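Local coordinates for cytosolic phospholipase A2 delta (Homo sapiens, PDB 5IZ5), which hydrolyses glycerophospholipids at the sn-2 position in a calcium-dependent reaction, preferring linoleic acid there, and releases a lysophospholipid and a free fatty acid, at residues R36-W40 with T71-V75; C108-Y113 with K126-Q130; G328-G333 with N657-M663; V358-I364 with P462-L467; T427-L431 with L539-Y544. The protein carries 3 engineered substitutions. One frame throughout, in Å; residues are numbered along the deposited sequence.

Contact 1 of 5, residues R36-W40 with T71-V75; sequences RNLRW and TSHPV
Two loops of the C2 beta-sandwich meet here: residues 36-40, leaving strand 21-36, and residues 71-75, entering strand 75-85. The CA atoms of Arg36 and His73 are 4.5 Å apart, those of Leu38 and Ser72 4.9 Å. Asn37 (phi/psi 66/35) and Ser72 (73/-15) both have positive phi, which turns each chain sharply. Ser72 is the hub. Its carbonyl O accepts from Leu38 N at 3.2 Å, and its t rotamer sends OG to Leu38 O at 3.1 Å, so one residue engages both ends of Leu38's backbone. Trp40, chi1 m, lays its indole alongside, NE1 3.7 Å from Ser72 OG. Leu38 (m, t) points inward and places CD1 3.8 Å from Pro74 CD. Arg36 starts away from the other loop, yet its CG lies 3.4 Å from His73 ND1; its guanidinium forms salt bridges with Glu34, Glu137 and Asp139, while His73 ND1 bonds to Ala35 O. Trp40 lies about 7 Å, side chain to side chain, from Asp98, a predicted calcium ligand, so the contact borders the membrane-binding end expected of a C2 domain. Within 71-75, an ST turn is closed by His73 N donating to Thr71 OG1 at 3.1 Å.

Contact 2 of 5, residues C108-Y113 with K126-Q130; sequences CFKVLY and KTFSQ
Strand 108-113 and strand 126-129 face each other across the interior of the C2 beta-sandwich, their axes 8.1 Å apart at closest approach and their N-to-C directions at 120°. They belong to different sheets, have no backbone pairing, and meet mainly through side chains. Val111 and Phe128 have CA atoms 7.3 Å apart, Phe109 and Gln130 7.2 Å. Cys108 and Phe109 both face Ile96 of strand 91-98 in a classic beta bulge. Phe128, with chi1 m and chi2 -73°, is the central side chain. Its edge is directed at the face of Tyr113 (chi1 t) in an edge-to-face pair, centroids 5.1 Å apart and planes at 68°, with Phe128 CE1 3.7 Å from Tyr113 CD1. Val111, chi1 p, covers a face of Phe128 in a CH-pi contact, CG1 4.3 Å from the ring centroid. Phe109, chi1 t, brings CZ within 4.1 Å of Phe128 CB. Such aromatic and aliphatic packing is the usual filling of a beta-sandwich. At one end Tyr113 OH and Lys126 NZ share Glu117 as their polar partner. At the other, Gln130 (t, p) curls back over Phe109, setting OE1 above the ring face, 3.0 Å from Phe109 CE1.

Contact 3 of 5, residues G328-G333 with N657-M663; sequences GIMATG and NTSSPSM
Met330, Met663 and Asn657 carry most of this buried contact, in which the loop 657-663 crosses beside the end of strand 328-331 and the turn that follows it in the catalytic domain. CA atoms pair Gly328 with Met663 (7.3 Å), Met330 with Ser659 (6.0 Å) and Thr332 with Thr658 (5.0 Å). Met330 is extended (chi1 and chi2 t) and inserts into the loop, its CG 3.4 Å from Ser659 OG and its SD 3.5 Å from Ser660 CB. Met663 (m, m, t) approaches from the far end of the loop: its CE lies 3.8 Å from Gly328 CA, 3.0 Å from Ile329 O and 4.2 Å from Met330 CB. A CB on Gly328 would clash with that methyl. Asn657, chi1 t, swings its amide across so that Gly333 N donates to Asn657 OD1 at 2.8 Å. Ser659, chi1 p, adds a second clasp, OG donating to Ala331 O at 2.8 Å. The Asn657 bond thus holds Gly333 directly before Gly334, a substrate-binding residue; Gly333 lies about 4 Å from the side chain of Ser365, the nucleophile. Residues 660-663 take helical backbone angles, with Met663 N bonded to Ser660 O at 2.8 Å. Strand 327-331 runs parallel between strands 360-363 and 672-676; Met330 and Met663 reach side chains on both of these neighbours, while Pro661 and Ser662 touch strand 463-471.

Contact 4 of 5, residues V358-I364 with P462-L467; sequences VTYFSGI and PLPLYL
Tyr360, Leu463 and Leu465 form an apolar patch on one face of two adjacent parallel strands in the catalytic domain's mixed sheet. Tyr360 (chi1 m) sets CE1 3.6 Å from Leu463 CD2 and CD1 3.9 Å from Leu465 CD1, while its OH reaches Glu294. The opposite face carries Phe361, chi1 t, and Pro464; Phe361 CB packs 4.0 Å from Pro462 CB. Farther along, Ile364 CG2 meets Leu467 CB at 3.7 Å. The register pairs Tyr360-Leu463, Phe361-Pro464, Ser362-Leu465 and Gly363-Tyr466, CA atoms 4.4 to 5.3 Å apart, with strand axes 4.5 Å apart and inclined at 20°. Backbone bonds alternate: Leu463 N to Thr359 O (2.9 Å), Phe361 N to Leu463 O (2.9 Å), Leu465 N to Phe361 O (2.7 Å), Gly363 N to Leu465 O (2.9 Å), Leu467 N to Gly363 O (3.3 Å). Pro464, lacking an NH, lies where strand 463-467 needs no donor toward this partner. Five backbone bonds, the last to Gly363 O, thus tie this strand to its neighbour two residues before the nucleophile Ser365.

Contact 5 of 5, residues T427-L431 with L539-Y544; sequences TFVDL and LLDAWY
This is a buried apolar contact between two helices of the alpha/beta catalytic domain: the first turn of helix 428-441 meets the last turn of helix 534-543. Nearest CA atoms, of Phe428 and Leu540, are 8.3 Å apart, so side chains bridge the gap. Phe428, with chi1 -89° and chi2 69°, buries more surface here than any other residue. Its ring places CE2 3.9 Å from Leu540 CB and CD2 4.4 Å from Leu539 CD2, and the ring edge at CZ comes 3.6 Å from Tyr544 CE1. The Phe428 and Tyr544 rings lie obliquely, centroids 6.0 Å apart and planes at 62°. One turn on, Leu431 (t, p) sends CD2 to 4.4 Å from Trp543 CH2; Leu431 and Trp543 both also pack on Phe593 of helix 588-593. Tyr544, chi1 m, is the first residue past the helix to leave helical angles, though its N still bonds to Leu540 O at 2.9 Å; its OH is held by Lys594 O. Phe428 stands about 12 Å, side chain to side chain, from Asp651, the probable proton acceptor, so the contact is structural packing outside the active site. Helix 428-441 starts with a capping box: Thr427, chi1 p, is the N-cap, its OG1 weakly accepting from Val429 N at 3.2 Å, while Asp430 OD2 accepts from Thr427 N at 2.8 Å.

Contacts 1 and 2 belong to the C2 domain, their centres 14 Å apart, and touch where Arg36 NH2 lies 3.8 Å from Thr127 CG2. Contacts 3, 4 and 5 belong to the catalytic domain; the centres of contacts 1 and 3 are about 56 Å apart, so membrane-binding and catalytic parts are well separated. Contacts 3 and 4, centres 8 Å apart, reach the same sheet: Ile329 N is 2.8 Å from Tyr360 O, and Ser659 OG 2.8 Å from Ser362 OG, both probable hydrogen bonds. Both lie close to the nucleophile Ser365: Ile364 is about 5 Å, side chain to side chain, from Ser365 and from Asp651, the probable proton acceptor. Contact 5 stands apart, its nearest atoms about 12 Å from contact 4 and 16 Å from contact 3.

Contact 1 of 5, residues R36-W40 with T71-V75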
# COMPACT_ATOMS: atom_id res chain seq x y z
N ARG B 36 -19.48 -35.87 13.55
CA ARG B 36 -19.95 -37.10 12.90
C ARG B 36 -19.48 -37.19 11.45
O ARG B 36 -19.34 -36.17 10.77
CB ARG B 36 -21.47 -37.16 12.92
CG ARG B 36 -22.09 -37.31 14.30
CD ARG B 36 -23.61 -37.20 14.23
NE ARG B 36 -24.03 -35.86 13.82
CZ ARG B 36 -24.25 -34.83 14.65
NH1 ARG B 36 -24.10 -34.97 15.97
NH2 ARG B 36 -24.62 -33.66 14.15
N ASN B 37 -19.26 -38.42 11.00
CA ASN B 37 -18.95 -38.72 9.60
C ASN B 37 -17.61 -38.16 9.12
O ASN B 37 -17.49 -37.76 7.97
CB ASN B 37 -20.08 -38.25 8.67
CG ASN B 37 -21.46 -38.63 9.19
OD1 ASN B 37 -21.68 -39.77 9.59
ND2 ASN B 37 -22.38 -37.68 9.18
N LEU B 38 -16.61 -38.14 9.99
CA LEU B 38 -15.29 -37.66 9.59
C LEU B 38 -14.57 -38.71 8.73
O LEU B 38 -14.83 -39.90 8.85
CB LEU B 38 -14.43 -37.33 10.82
CG LEU B 38 -14.94 -36.26 11.78
CD1 LEU B 38 -13.94 -36.08 12.91
CD2 LEU B 38 -15.21 -34.94 11.08
N ARG B 39 -13.67 -38.24 7.88
CA ARG B 39 -12.93 -39.08 6.94
C ARG B 39 -11.84 -39.91 7.63
O ARG B 39 -11.14 -39.40 8.50
CB ARG B 39 -12.28 -38.18 5.89
CG ARG B 39 -13.27 -37.28 5.15
CD ARG B 39 -14.13 -38.05 4.15
NE ARG B 39 -13.30 -38.60 3.09
CZ ARG B 39 -13.69 -39.51 2.19
NH1 ARG B 39 -14.93 -40.00 2.21
NH2 ARG B 39 -12.84 -39.93 1.27
N TRP B 40 -11.68 -41.17 7.22
CA TRP B 40 -10.68 -42.08 7.80
C TRP B 40 -9.26 -41.70 7.39
O TRP B 40 -9.05 -41.05 6.36
CB TRP B 40 -10.96 -43.53 7.38
CG TRP B 40 -12.22 -44.14 7.96
CD1 TRP B 40 -13.34 -43.49 8.37
CD2 TRP B 40 -12.48 -45.54 8.15
NE1 TRP B 40 -14.28 -44.38 8.82
CE2 TRP B 40 -13.78 -45.65 8.70
CE3 TRP B 40 -11.74 -46.71 7.93
CZ2 TRP B 40 -14.36 -46.88 9.02
CZ3 TRP B 40 -12.32 -47.94 8.25
CH2 TRP B 40 -13.62 -48.01 8.79
N THR B 71 -11.92 -43.05 15.95
CA THR B 71 -13.38 -42.95 16.15
C THR B 71 -14.21 -42.58 14.92
O THR B 71 -15.19 -43.28 14.64
CB THR B 71 -13.77 -42.07 17.37
OG1 THR B 71 -15.18 -41.83 17.33
CG2 THR B 71 -13.04 -40.72 17.38
N SER B 72 -13.88 -41.50 14.22
CA SER B 72 -14.69 -41.03 13.08
C SER B 72 -16.03 -40.38 13.53
O SER B 72 -16.68 -39.65 12.76
CB SER B 72 -14.91 -42.18 12.08
OG SER B 72 -15.80 -41.82 11.06
N HIS B 73 -16.39 -40.61 14.79
CA HIS B 73 -17.54 -39.95 15.40
C HIS B 73 -17.17 -39.49 16.82
O HIS B 73 -17.73 -39.97 17.81
CB HIS B 73 -18.75 -40.89 15.44
CG HIS B 73 -19.78 -40.51 16.46
ND1 HIS B 73 -20.32 -39.24 16.54
CD2 HIS B 73 -20.33 -41.22 17.47
CE1 HIS B 73 -21.17 -39.20 17.55
NE2 HIS B 73 -21.20 -40.38 18.12
N PRO B 74 -16.24 -38.54 16.94
CA PRO B 74 -15.72 -38.18 18.26
C PRO B 74 -16.72 -37.41 19.12
O PRO B 74 -17.50 -36.62 18.60
CB PRO B 74 -14.53 -37.29 17.92
CG PRO B 74 -14.90 -36.66 16.63
CD PRO B 74 -15.61 -37.74 15.87
N VAL B 75 -16.68 -37.67 20.43
CA VAL B 75 -17.45 -36.91 21.42
C VAL B 75 -16.47 -36.35 22.44
O VAL B 75 -15.95 -37.09 23.27
CB VAL B 75 -18.49 -37.79 22.13
CG1 VAL B 75 -19.26 -36.99 23.18
CG2 VAL B 75 -19.45 -38.41 21.12

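Contact 2 of 5, residues C108-Y113 with K126-Q130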
# COMPACT_ATOMS: atom_id res chain seq x y z
N CYS B 108 -9.50 -32.21 8.56
CA CYS B 108 -10.68 -32.90 8.03
C CYS B 108 -11.96 -32.07 8.12
O CYS B 108 -12.99 -32.49 7.60
CB CYS B 108 -10.88 -34.27 8.69
SG CYS B 108 -10.57 -34.36 10.47
N PHE B 109 -11.90 -30.90 8.75
CA PHE B 109 -13.08 -30.06 8.93
C PHE B 109 -12.66 -28.64 9.30
O PHE B 109 -11.75 -28.45 10.11
CB PHE B 109 -13.98 -30.64 10.01
CG PHE B 109 -15.34 -30.01 10.07
CD1 PHE B 109 -16.41 -30.57 9.38
CD2 PHE B 109 -15.56 -28.87 10.84
CE1 PHE B 109 -17.68 -30.00 9.44
CE2 PHE B 109 -16.82 -28.29 10.90
CZ PHE B 109 -17.88 -28.85 10.20
N LYS B 110 -13.34 -27.65 8.72
CA LYS B 110 -13.08 -26.24 9.01
C LYS B 110 -14.34 -25.43 8.76
O LYS B 110 -14.95 -25.52 7.69
CB LYS B 110 -11.93 -25.70 8.15
CG LYS B 110 -11.67 -24.21 8.32
CD LYS B 110 -10.25 -23.84 7.95
CE LYS B 110 -10.12 -22.35 7.66
NZ LYS B 110 -8.70 -21.89 7.66
N VAL B 111 -14.72 -24.64 9.76
CA VAL B 111 -15.77 -23.64 9.60
C VAL B 111 -15.34 -22.30 10.19
O VAL B 111 -14.62 -22.26 11.19
CB VAL B 111 -17.10 -24.11 10.22
CG1 VAL B 111 -16.99 -24.25 11.73
CG2 VAL B 111 -18.22 -23.14 9.87
N LEU B 112 -15.76 -21.21 9.54
CA LEU B 112 -15.57 -19.86 10.06
C LEU B 112 -16.94 -19.35 10.46
O LEU B 112 -17.88 -19.43 9.67
CB LEU B 112 -14.95 -18.93 9.02
CG LEU B 112 -13.45 -18.90 8.84
CD1 LEU B 112 -12.83 -20.24 9.11
CD2 LEU B 112 -13.08 -18.40 7.45
N TYR B 113 -17.03 -18.82 11.67
CA TYR B 113 -18.30 -18.44 12.26
C TYR B 113 -18.27 -17.04 12.86
O TYR B 113 -17.49 -16.76 13.77
CB TYR B 113 -18.67 -19.45 13.34
CG TYR B 113 -20.00 -19.22 13.98
CD1 TYR B 113 -21.16 -19.13 13.22
CD2 TYR B 113 -20.11 -19.11 15.36
CE1 TYR B 113 -22.39 -18.92 13.81
CE2 TYR B 113 -21.33 -18.91 15.96
CZ TYR B 113 -22.47 -18.81 15.18
OH TYR B 113 -23.68 -18.61 15.79
N LYS B 126 -25.68 -25.11 17.68
CA LYS B 126 -25.29 -25.06 16.28
C LYS B 126 -24.77 -26.42 15.81
O LYS B 126 -24.01 -27.09 16.51
CB LYS B 126 -24.22 -23.98 16.09
CG LYS B 126 -24.77 -22.60 15.77
CD LYS B 126 -24.90 -22.42 14.26
CE LYS B 126 -25.81 -21.26 13.91
NZ LYS B 126 -25.64 -20.84 12.49
N THR B 127 -25.21 -26.82 14.62
CA THR B 127 -24.63 -27.96 13.91
C THR B 127 -24.05 -27.43 12.61
O THR B 127 -24.78 -26.95 11.75
CB THR B 127 -25.68 -29.05 13.62
OG1 THR B 127 -26.13 -29.62 14.86
CG2 THR B 127 -25.09 -30.18 12.75
N PHE B 128 -22.73 -27.49 12.49
CA PHE B 128 -22.03 -26.96 11.32
C PHE B 128 -21.81 -28.05 10.28
O PHE B 128 -21.38 -29.15 10.63
CB PHE B 128 -20.69 -26.36 11.74
CG PHE B 128 -20.81 -25.14 12.62
CD1 PHE B 128 -21.23 -23.93 12.10
CD2 PHE B 128 -20.48 -25.21 13.97
CE1 PHE B 128 -21.33 -22.80 12.90
CE2 PHE B 128 -20.58 -24.08 14.78
CZ PHE B 128 -21.01 -22.88 14.25
N SER B 129 -22.10 -27.73 9.01
CA SER B 129 -21.98 -28.68 7.90
C SER B 129 -21.01 -28.16 6.87
O SER B 129 -20.99 -26.97 6.59
CB SER B 129 -23.32 -28.89 7.20
OG SER B 129 -23.12 -29.32 5.86
N GLN B 130 -20.25 -29.06 6.25
CA GLN B 130 -19.16 -28.69 5.34
C GLN B 130 -19.64 -28.20 3.98
O GLN B 130 -19.38 -27.06 3.58
CB GLN B 130 -18.24 -29.90 5.12
CG GLN B 130 -16.79 -29.54 4.80
CD GLN B 130 -16.03 -29.09 6.03
OE1 GLN B 130 -16.63 -28.67 7.01
NE2 GLN B 130 -14.70 -29.18 5.99

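Contact 3 of 5, residues G328-G333 with N657-M663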
# COMPACT_ATOMS: atom_id res chain seq x y z
N GLY B 328 -6.60 19.63 -9.99
CA GLY B 328 -5.64 18.54 -9.89
C GLY B 328 -5.04 18.18 -11.24
O GLY B 328 -5.71 18.29 -12.27
N ILE B 329 -3.77 17.80 -11.23
CA ILE B 329 -3.13 17.14 -12.35
C ILE B 329 -3.05 15.67 -12.03
O ILE B 329 -2.64 15.31 -10.93
CB ILE B 329 -1.66 17.59 -12.54
CG1 ILE B 329 -1.57 19.04 -13.00
CG2 ILE B 329 -0.98 16.70 -13.57
CD1 ILE B 329 -0.20 19.64 -12.84
N MET B 330 -3.38 14.83 -13.00
CA MET B 330 -3.43 13.39 -12.82
C MET B 330 -2.69 12.73 -13.98
O MET B 330 -3.08 12.90 -15.14
CB MET B 330 -4.90 13.01 -12.80
CG MET B 330 -5.31 11.56 -12.89
SD MET B 330 -7.09 11.49 -12.65
CE MET B 330 -7.75 11.21 -14.31
N ALA B 331 -1.60 12.04 -13.67
CA ALA B 331 -0.73 11.45 -14.68
C ALA B 331 -0.83 9.93 -14.61
O ALA B 331 -0.99 9.36 -13.52
CB ALA B 331 0.70 11.90 -14.47
N THR B 332 -0.72 9.28 -15.77
CA THR B 332 -0.74 7.83 -15.85
C THR B 332 0.70 7.31 -15.88
O THR B 332 1.66 8.08 -15.78
CB THR B 332 -1.46 7.34 -17.14
OG1 THR B 332 -0.66 7.65 -18.29
CG2 THR B 332 -2.83 7.95 -17.28
N GLY B 333 0.84 6.01 -16.08
CA GLY B 333 2.15 5.40 -16.22
C GLY B 333 2.67 5.40 -17.64
O GLY B 333 2.02 5.89 -18.57
N ASN B 657 -4.27 1.78 -15.32
CA ASN B 657 -3.29 2.81 -15.62
C ASN B 657 -3.77 4.22 -15.30
O ASN B 657 -3.77 5.10 -16.17
CB ASN B 657 -2.86 2.70 -17.09
CG ASN B 657 -1.65 3.54 -17.42
OD1 ASN B 657 -0.80 3.82 -16.56
ND2 ASN B 657 -1.54 3.94 -18.68
N THR B 658 -4.14 4.44 -14.04
CA THR B 658 -4.65 5.73 -13.58
C THR B 658 -4.15 6.08 -12.17
O THR B 658 -3.94 5.19 -11.33
CB THR B 658 -6.19 5.75 -13.56
OG1 THR B 658 -6.64 7.08 -13.25
CG2 THR B 658 -6.76 4.76 -12.53
N SER B 659 -3.97 7.37 -11.92
CA SER B 659 -3.65 7.87 -10.58
C SER B 659 -4.87 8.53 -9.94
O SER B 659 -4.74 9.23 -8.94
CB SER B 659 -2.46 8.84 -10.64
OG SER B 659 -2.75 9.99 -11.39
N SER B 660 -6.05 8.25 -10.48
CA SER B 660 -7.29 8.93 -10.09
C SER B 660 -7.83 8.69 -8.67
O SER B 660 -8.46 9.57 -8.10
CB SER B 660 -8.40 8.60 -11.10
OG SER B 660 -8.68 7.21 -11.12
N PRO B 661 -7.58 7.50 -8.09
CA PRO B 661 -8.12 7.27 -6.74
C PRO B 661 -7.77 8.35 -5.70
O PRO B 661 -8.58 8.65 -4.83
CB PRO B 661 -7.50 5.92 -6.35
CG PRO B 661 -7.27 5.25 -7.65
CD PRO B 661 -6.86 6.32 -8.61
N SER B 662 -6.57 8.91 -5.80
CA SER B 662 -6.16 10.00 -4.91
C SER B 662 -6.99 11.28 -5.11
O SER B 662 -7.13 12.07 -4.18
CB SER B 662 -4.66 10.29 -5.10
OG SER B 662 -3.87 9.39 -4.33
N MET B 663 -7.51 11.47 -6.33
CA MET B 663 -8.41 12.59 -6.61
C MET B 663 -9.80 12.43 -5.97
O MET B 663 -10.56 13.39 -5.96
CB MET B 663 -8.54 12.82 -8.13
CG MET B 663 -7.24 13.21 -8.83
SD MET B 663 -6.48 14.68 -8.11
CE MET B 663 -5.00 14.87 -9.09

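Contact 4 of 5, residues V358-I364 with P462-L467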
# COMPACT_ATOMS: atom_id res chain seq x y z
N VAL B 358 -2.76 24.97 -9.59
CA VAL B 358 -2.94 23.55 -9.30
C VAL B 358 -2.73 23.25 -7.82
O VAL B 358 -1.70 23.61 -7.25
CB VAL B 358 -1.97 22.68 -10.13
CG1 VAL B 358 -2.16 21.20 -9.82
CG2 VAL B 358 -2.17 22.94 -11.61
N THR B 359 -3.70 22.58 -7.21
CA THR B 359 -3.61 22.19 -5.80
C THR B 359 -2.99 20.80 -5.62
O THR B 359 -2.10 20.62 -4.79
CB THR B 359 -5.00 22.24 -5.12
OG1 THR B 359 -5.44 23.60 -5.07
CG2 THR B 359 -4.94 21.70 -3.69
N TYR B 360 -3.46 19.83 -6.41
CA TYR B 360 -3.03 18.43 -6.28
C TYR B 360 -2.33 17.91 -7.53
O TYR B 360 -2.67 18.29 -8.65
CB TYR B 360 -4.23 17.56 -5.99
CG TYR B 360 -4.87 17.78 -4.63
CD1 TYR B 360 -4.17 17.51 -3.46
CD2 TYR B 360 -6.17 18.25 -4.53
CE1 TYR B 360 -4.76 17.70 -2.22
CE2 TYR B 360 -6.77 18.44 -3.29
CZ TYR B 360 -6.06 18.17 -2.14
OH TYR B 360 -6.64 18.34 -0.91
N PHE B 361 -1.36 17.02 -7.32
CA PHE B 361 -0.56 16.46 -8.41
C PHE B 361 -0.36 14.97 -8.13
O PHE B 361 0.46 14.60 -7.29
CB PHE B 361 0.75 17.26 -8.50
CG PHE B 361 1.69 16.84 -9.62
CD1 PHE B 361 1.34 15.89 -10.57
CD2 PHE B 361 2.94 17.44 -9.71
CE1 PHE B 361 2.24 15.53 -11.57
CE2 PHE B 361 3.83 17.09 -10.71
CZ PHE B 361 3.48 16.14 -11.64
N SER B 362 -1.14 14.13 -8.81
CA SER B 362 -1.08 12.67 -8.62
C SER B 362 -0.41 11.97 -9.80
O SER B 362 -0.49 12.42 -10.95
CB SER B 362 -2.48 12.08 -8.40
OG SER B 362 -3.22 12.04 -9.60
N GLY B 363 0.25 10.86 -9.49
CA GLY B 363 0.95 10.07 -10.50
C GLY B 363 1.20 8.64 -10.07
O GLY B 363 1.13 8.30 -8.87
N ILE B 364 1.49 7.81 -11.07
CA ILE B 364 1.86 6.41 -10.88
C ILE B 364 3.02 6.06 -11.81
O ILE B 364 3.27 6.78 -12.79
CB ILE B 364 0.70 5.45 -11.21
CG1 ILE B 364 0.10 5.77 -12.59
CG2 ILE B 364 -0.37 5.53 -10.14
CD1 ILE B 364 -0.78 4.68 -13.15
N PRO B 462 2.17 22.28 -5.73
CA PRO B 462 1.02 21.41 -5.44
C PRO B 462 1.40 20.25 -4.52
O PRO B 462 2.58 19.89 -4.44
CB PRO B 462 0.61 20.88 -6.82
CG PRO B 462 1.37 21.69 -7.83
CD PRO B 462 2.60 22.18 -7.14
N LEU B 463 0.42 19.67 -3.84
CA LEU B 463 0.66 18.47 -3.03
C LEU B 463 0.82 17.25 -3.96
O LEU B 463 -0.09 16.95 -4.73
CB LEU B 463 -0.50 18.22 -2.07
CG LEU B 463 -0.37 16.95 -1.20
CD1 LEU B 463 0.65 17.16 -0.09
CD2 LEU B 463 -1.70 16.56 -0.59
N PRO B 464 1.97 16.56 -3.89
CA PRO B 464 2.20 15.39 -4.72
C PRO B 464 1.63 14.11 -4.10
O PRO B 464 1.82 13.86 -2.91
CB PRO B 464 3.72 15.31 -4.81
CG PRO B 464 4.18 15.86 -3.50
CD PRO B 464 3.14 16.85 -3.05
N LEU B 465 0.94 13.32 -4.92
CA LEU B 465 0.30 12.09 -4.47
C LEU B 465 0.77 10.92 -5.35
O LEU B 465 0.53 10.90 -6.56
CB LEU B 465 -1.22 12.23 -4.53
CG LEU B 465 -1.78 13.30 -3.57
CD1 LEU B 465 -3.14 13.80 -4.02
CD2 LEU B 465 -1.85 12.77 -2.14
N TYR B 466 1.45 9.96 -4.74
CA TYR B 466 1.99 8.81 -5.45
C TYR B 466 1.18 7.58 -5.05
O TYR B 466 0.90 7.38 -3.86
CB TYR B 466 3.46 8.59 -5.08
CG TYR B 466 4.38 9.81 -5.10
CD1 TYR B 466 5.30 10.00 -6.13
CD2 TYR B 466 4.37 10.73 -4.06
CE1 TYR B 466 6.16 11.09 -6.15
CE2 TYR B 466 5.24 11.83 -4.06
CZ TYR B 466 6.13 12.00 -5.11
OH TYR B 466 7.00 13.07 -5.13
N LEU B 467 0.80 6.75 -6.03
CA LEU B 467 -0.08 5.60 -5.75
C LEU B 467 0.57 4.24 -5.99
O LEU B 467 1.42 4.07 -6.88
CB LEU B 467 -1.37 5.67 -6.57
CG LEU B 467 -2.72 6.09 -5.98
CD1 LEU B 467 -2.68 6.63 -4.56
CD2 LEU B 467 -3.39 7.10 -6.91

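Contact 5 of 5, residues T427-L431 with L539-Y544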
# COMPACT_ATOMS: atom_id res chain seq x y z
N THR B 427 14.78 -8.20 -2.57
CA THR B 427 13.88 -8.53 -3.65
C THR B 427 14.29 -7.83 -4.94
O THR B 427 15.24 -7.03 -4.95
CB THR B 427 12.43 -8.12 -3.31
OG1 THR B 427 12.32 -6.70 -3.37
CG2 THR B 427 12.02 -8.59 -1.92
N PHE B 428 13.58 -8.14 -6.01
CA PHE B 428 13.80 -7.50 -7.31
C PHE B 428 13.65 -5.98 -7.19
O PHE B 428 14.36 -5.23 -7.85
CB PHE B 428 12.80 -8.02 -8.35
CG PHE B 428 13.25 -9.24 -9.10
CD1 PHE B 428 13.35 -10.45 -8.43
CD2 PHE B 428 13.54 -9.21 -10.46
CE1 PHE B 428 13.75 -11.60 -9.08
CE2 PHE B 428 13.94 -10.36 -11.12
CZ PHE B 428 14.04 -11.56 -10.43
N VAL B 429 12.71 -5.55 -6.35
CA VAL B 429 12.46 -4.13 -6.11
C VAL B 429 13.69 -3.43 -5.57
O VAL B 429 13.97 -2.30 -5.95
CB VAL B 429 11.28 -3.93 -5.15
CG1 VAL B 429 11.24 -2.51 -4.61
CG2 VAL B 429 9.98 -4.26 -5.86
N ASP B 430 14.44 -4.11 -4.71
CA ASP B 430 15.64 -3.52 -4.15
C ASP B 430 16.71 -3.31 -5.20
O ASP B 430 17.36 -2.26 -5.20
CB ASP B 430 16.18 -4.38 -3.00
CG ASP B 430 15.19 -4.48 -1.86
OD1 ASP B 430 14.98 -3.48 -1.16
OD2 ASP B 430 14.61 -5.56 -1.68
N LEU B 431 16.88 -4.27 -6.11
CA LEU B 431 17.88 -4.10 -7.16
C LEU B 431 17.42 -3.04 -8.15
O LEU B 431 18.21 -2.22 -8.60
CB LEU B 431 18.14 -5.40 -7.91
CG LEU B 431 19.20 -5.30 -9.02
CD1 LEU B 431 20.54 -4.83 -8.48
CD2 LEU B 431 19.35 -6.63 -9.73
N LEU B 539 12.09 -7.22 -15.81
CA LEU B 539 13.46 -7.70 -15.59
C LEU B 539 13.41 -9.22 -15.45
O LEU B 539 14.27 -9.93 -15.97
CB LEU B 539 14.08 -7.07 -14.34
CG LEU B 539 15.59 -7.19 -14.13
CD1 LEU B 539 16.42 -6.71 -15.31
CD2 LEU B 539 16.02 -6.44 -12.87
N LEU B 540 12.38 -9.72 -14.78
CA LEU B 540 12.24 -11.15 -14.55
C LEU B 540 12.03 -11.92 -15.86
O LEU B 540 12.65 -12.96 -16.07
CB LEU B 540 11.09 -11.40 -13.57
CG LEU B 540 10.77 -12.89 -13.27
CD1 LEU B 540 10.70 -13.22 -11.78
CD2 LEU B 540 9.46 -13.31 -13.93
N ASP B 541 11.16 -11.41 -16.73
CA ASP B 541 10.92 -12.03 -18.04
C ASP B 541 12.12 -11.95 -18.99
O ASP B 541 12.42 -12.91 -19.70
CB ASP B 541 9.72 -11.39 -18.75
CG ASP B 541 8.38 -11.79 -18.15
OD1 ASP B 541 8.31 -12.68 -17.27
OD2 ASP B 541 7.36 -11.20 -18.59
N ALA B 542 12.77 -10.80 -19.02
CA ALA B 542 13.94 -10.62 -19.87
C ALA B 542 15.11 -11.50 -19.45
O ALA B 542 15.92 -11.90 -20.29
CB ALA B 542 14.37 -9.16 -19.87
N TRP B 543 15.20 -11.81 -18.16
CA TRP B 543 16.35 -12.52 -17.61
C TRP B 543 16.18 -14.02 -17.46
O TRP B 543 17.12 -14.76 -17.72
CB TRP B 543 16.74 -11.95 -16.24
CG TRP B 543 17.59 -10.72 -16.33
CD1 TRP B 543 17.84 -9.98 -17.45
CD2 TRP B 543 18.30 -10.08 -15.26
NE1 TRP B 543 18.67 -8.93 -17.15
CE2 TRP B 543 18.96 -8.96 -15.81
CE3 TRP B 543 18.45 -10.35 -13.89
CZ2 TRP B 543 19.75 -8.11 -15.04
CZ3 TRP B 543 19.24 -9.50 -13.13
CH2 TRP B 543 19.87 -8.39 -13.70
N TYR B 544 15.00 -14.46 -17.02
CA TYR B 544 14.75 -15.83 -16.62
C TYR B 544 13.75 -16.46 -17.57
O TYR B 544 12.64 -15.97 -17.74
CB TYR B 544 14.22 -15.89 -15.19
CG TYR B 544 15.15 -15.24 -14.21
CD1 TYR B 544 15.00 -13.90 -13.89
CD2 TYR B 544 16.21 -15.94 -13.63
CE1 TYR B 544 15.86 -13.28 -13.00
CE2 TYR B 544 17.07 -15.32 -12.74
CZ TYR B 544 16.88 -13.99 -12.44
OH TYR B 544 17.71 -13.35 -11.57